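Local atomic coordinates of probable hydrolase (Pseudomonas aeruginosa, PDB entry 7AL5), a protein that is probably a hydrolase of the alpha/beta hydrolase superfamily, its substrate not established. Residues L12-L17 with A81-M86. Residues are numbered along the deposited sequence; the frame is centred on the assembly and turned at random.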
ATOM      1  N   LEU A  12      -5.296   5.471 -12.222  1.00 17.99           N
ATOM      2  CA  LEU A  12      -6.185   4.335 -12.132  1.00 23.06           C
ATOM      3  C   LEU A  12      -6.522   4.087 -10.671  1.00 16.46           C
ATOM      4  O   LEU A  12      -5.813   4.545  -9.784  1.00 17.81           O
ATOM      5  CB  LEU A  12      -5.485   3.128 -12.738  1.00 23.91           C
ATOM      6  CG  LEU A  12      -5.539   3.025 -14.256  1.00 28.33           C
ATOM      7  CD1 LEU A  12      -5.266   4.324 -14.943  1.00 24.32           C
ATOM      8  CD2 LEU A  12      -4.503   1.978 -14.752  1.00 17.12           C
ATOM      9  N   PRO A  13      -7.592   3.356 -10.379  1.00 16.08           N
ATOM     10  CA  PRO A  13      -7.930   3.091  -8.967  1.00 15.98           C
ATOM     11  C   PRO A  13      -6.895   2.307  -8.188  1.00 21.75           C
ATOM     12  O   PRO A  13      -6.774   2.514  -6.974  1.00 22.78           O
ATOM     13  CB  PRO A  13      -9.236   2.308  -9.061  1.00 13.39           C
ATOM     14  CG  PRO A  13      -9.817   2.721 -10.433  1.00 20.57           C
ATOM     15  CD  PRO A  13      -8.646   2.919 -11.312  1.00 18.86           C
ATOM     16  N   HIS A  14      -6.122   1.437  -8.838  1.00 22.42           N
ATOM     17  CA  HIS A  14      -5.196   0.544  -8.156  1.00 20.38           C
ATOM     18  C   HIS A  14      -3.733   0.780  -8.418  1.00 17.36           C
ATOM     19  O   HIS A  14      -2.872   0.123  -7.859  1.00 28.58           O
ATOM     20  CB  HIS A  14      -5.472  -0.886  -8.591  1.00 20.21           C
ATOM     21  CG  HIS A  14      -5.364  -1.074 -10.073  1.00 20.62           C
ATOM     22  ND1 HIS A  14      -6.340  -0.644 -10.945  1.00 17.88           N
ATOM     23  CD2 HIS A  14      -4.378  -1.605 -10.837  1.00 15.43           C
ATOM     24  CE1 HIS A  14      -5.977  -0.945 -12.180  1.00 21.21           C
ATOM     25  NE2 HIS A  14      -4.802  -1.548 -12.137  1.00 15.11           N
ATOM     26  N   ILE A  15      -3.429   1.648  -9.358  1.00 17.62           N
ATOM     27  CA  ILE A  15      -2.030   1.969  -9.734  1.00 15.58           C
ATOM     28  C   ILE A  15      -2.003   3.314 -10.448  1.00 21.36           C
ATOM     29  O   ILE A  15      -2.988   3.698 -11.013  1.00 16.93           O
ATOM     30  CB  ILE A  15      -1.422   0.853 -10.597  1.00 16.83           C
ATOM     31  CG1 ILE A  15       0.060   1.098 -10.864  1.00 15.29           C
ATOM     32  CG2 ILE A  15      -2.193   0.663 -11.879  1.00 13.28           C
ATOM     33  CD1 ILE A  15       0.828  -0.141 -11.119  1.00 15.74           C
ATOM     34  N   GLU A  16      -0.859   3.965 -10.466  1.00 17.97           N
ATOM     35  CA  GLU A  16      -0.707   5.239 -11.166  1.00 18.69           C
ATOM     36  C   GLU A  16       0.334   5.042 -12.249  1.00 15.88           C
ATOM     37  O   GLU A  16       1.431   4.565 -11.963  1.00 17.24           O
ATOM     38  CB  GLU A  16      -0.306   6.334 -10.177  1.00 16.99           C
ATOM     39  CG  GLU A  16      -0.284   7.689 -10.752  1.00 24.29           C
ATOM     40  CD  GLU A  16       0.146   8.738  -9.706  1.00 23.76           C
ATOM     41  OE1 GLU A  16      -0.668   9.070  -8.809  1.00 17.55           O
ATOM     42  OE2 GLU A  16       1.290   9.219  -9.816  1.00 21.19           O
ATOM     43  N   LEU A  17      -0.020   5.335 -13.487  1.00 15.58           N
ATOM     44  CA  LEU A  17       0.868   5.044 -14.599  1.00 17.94           C
ATOM     45  C   LEU A  17       1.419   6.352 -15.120  1.00 16.67           C
ATOM     46  O   LEU A  17       0.935   7.428 -14.774  1.00 18.36           O
ATOM     47  CB  LEU A  17       0.151   4.281 -15.736  1.00 16.09           C
ATOM     48  CG  LEU A  17      -0.412   2.918 -15.314  1.00 16.51           C
ATOM     49  CD1 LEU A  17      -1.078   2.226 -16.466  1.00 18.83           C
ATOM     50  CD2 LEU A  17       0.697   2.024 -14.754  1.00 15.96           C
ATOM     51  N   ALA A  81      -3.788  -5.869 -19.688  1.00 17.66           N
ATOM     52  CA  ALA A  81      -4.996  -5.589 -20.451  1.00 17.72           C
ATOM     53  C   ALA A  81      -5.973  -4.748 -19.650  1.00 15.47           C
ATOM     54  O   ALA A  81      -6.486  -3.737 -20.132  1.00 18.86           O
ATOM     55  CB  ALA A  81      -5.658  -6.896 -20.870  1.00 22.71           C
ATOM     56  N   LEU A  82      -6.229  -5.139 -18.409  1.00 15.33           N
ATOM     57  CA  LEU A  82      -7.058  -4.313 -17.550  1.00 15.47           C
ATOM     58  C   LEU A  82      -6.488  -2.899 -17.404  1.00 15.96           C
ATOM     59  O   LEU A  82      -7.236  -1.924 -17.500  1.00 17.38           O
ATOM     60  CB  LEU A  82      -7.222  -4.981 -16.182  1.00 16.86           C
ATOM     61  CG  LEU A  82      -8.103  -4.195 -15.200  1.00 23.31           C
ATOM     62  CD1 LEU A  82      -9.518  -3.921 -15.772  1.00 19.33           C
ATOM     63  CD2 LEU A  82      -8.200  -4.911 -13.872  1.00 26.88           C
ATOM     64  N   ASP A  83      -5.179  -2.759 -17.113  1.00 13.08           N
ATOM     65  CA  ASP A  83      -4.623  -1.408 -16.939  1.00 18.20           C
ATOM     66  C   ASP A  83      -4.853  -0.551 -18.190  1.00 16.67           C
ATOM     67  O   ASP A  83      -5.189   0.640 -18.109  1.00 15.28           O
ATOM     68  CB  ASP A  83      -3.112  -1.436 -16.640  1.00 15.76           C
ATOM     69  CG  ASP A  83      -2.714  -2.289 -15.405  1.00 16.83           C
ATOM     70  OD1 ASP A  83      -3.536  -2.557 -14.498  1.00 15.37           O
ATOM     71  OD2 ASP A  83      -1.527  -2.691 -15.341  1.00 20.90           O
ATOM     72  N   VAL A  84      -4.674  -1.147 -19.361  1.00 14.49           N
ATOM     73  CA  VAL A  84      -4.871  -0.409 -20.600  1.00 18.98           C
ATOM     74  C   VAL A  84      -6.338   0.021 -20.745  1.00 27.55           C
ATOM     75  O   VAL A  84      -6.642   1.177 -21.125  1.00 17.35           O
ATOM     76  CB  VAL A  84      -4.397  -1.275 -21.782  1.00 19.51           C
ATOM     77  CG1 VAL A  84      -4.729  -0.597 -23.087  1.00 20.32           C
ATOM     78  CG2 VAL A  84      -2.881  -1.530 -21.687  1.00 17.44           C
ATOM     79  N   LEU A  85      -7.268  -0.900 -20.438  1.00 17.27           N
ATOM     80  CA  LEU A  85      -8.694  -0.573 -20.507  1.00 22.79           C
ATOM     81  C   LEU A  85      -9.051   0.555 -19.545  1.00 20.51           C
ATOM     82  O   LEU A  85      -9.778   1.493 -19.895  1.00 18.31           O
ATOM     83  CB  LEU A  85      -9.522  -1.824 -20.209  1.00 24.00           C
ATOM     84  CG  LEU A  85     -11.050  -1.703 -20.178  1.00 26.00           C
ATOM     85  CD1 LEU A  85     -11.563  -1.344 -21.540  1.00 28.51           C
ATOM     86  CD2 LEU A  85     -11.684  -2.983 -19.720  1.00 26.32           C
HETATM   87  N   MSE A  86      -8.528   0.495 -18.341  1.00 22.64           N
HETATM   88  CA  MSE A  86      -8.752   1.511 -17.297  1.00 23.53           C
HETATM   89  C   MSE A  86      -8.114   2.840 -17.694  1.00 20.72           C
HETATM   90  O   MSE A  86      -8.639   3.836 -17.292  1.00 19.54           O
HETATM   91  CB  MSE A  86      -8.354   0.938 -15.951  1.00 22.83           C
HETATM   92  CG  MSE A  86      -9.208  -0.225 -15.623  1.00 28.90           C
HETATM   93 SE   MSE A  86      -9.280  -0.572 -13.787  1.00 43.89          SE
HETATM   94  CE  MSE A  86     -10.925   0.248 -13.321  1.00 45.26           C
TER
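H14 and D83 form the one hydrogen bond between residues 12-17 and residues 81-86 of helix 77-90. H14 NE2 donates to D83 OD1 at 2.9 Å, and the N-H...O angle of 174° makes the bond nearly straight. The oxygen lies in the plane of the imidazole. The donor, by contrast, approaches from above the carboxylate plane, and the two planes are 35° apart. The other carboxylate oxygen, D83 OD2, makes a salt bridge with R69. Each carboxylate oxygen thus has a polar partner of its own.

M86 is a selenomethionine. Its SE atom sits at the edge of the H14 ring, 3.7 Å from CE1 and 4.7 Å from the ring centroid. The chain bends at chi3 (99°), and the terminal CE reaches P13, 4.0 Å from its CG.

Apolar contacts complete the interface. L12 CG lies 3.9 Å from M86 CB. L17 CD1 meets D83 CB at 4.2 Å, the two side chains crossing at about a right angle. L12 and L17 both also touch V87, the next residue of the helix. Separately, the L12 CD2 methyl packs against the helix backbone, 3.7 Å from D83 O.

The contact joins the hairpin turn between strands 7-11 and 16-22, at one side of the main sheet, to a helix packed on that sheet. G72 of a second subunit packs on H14, and L150 of that subunit packs on M86. The D83 carboxylate, shared between H14 and R69, is probably ionised. Its charge may favour a protonated imidazole, though R69 offsets part of it; the bond itself requires only a proton on NE2.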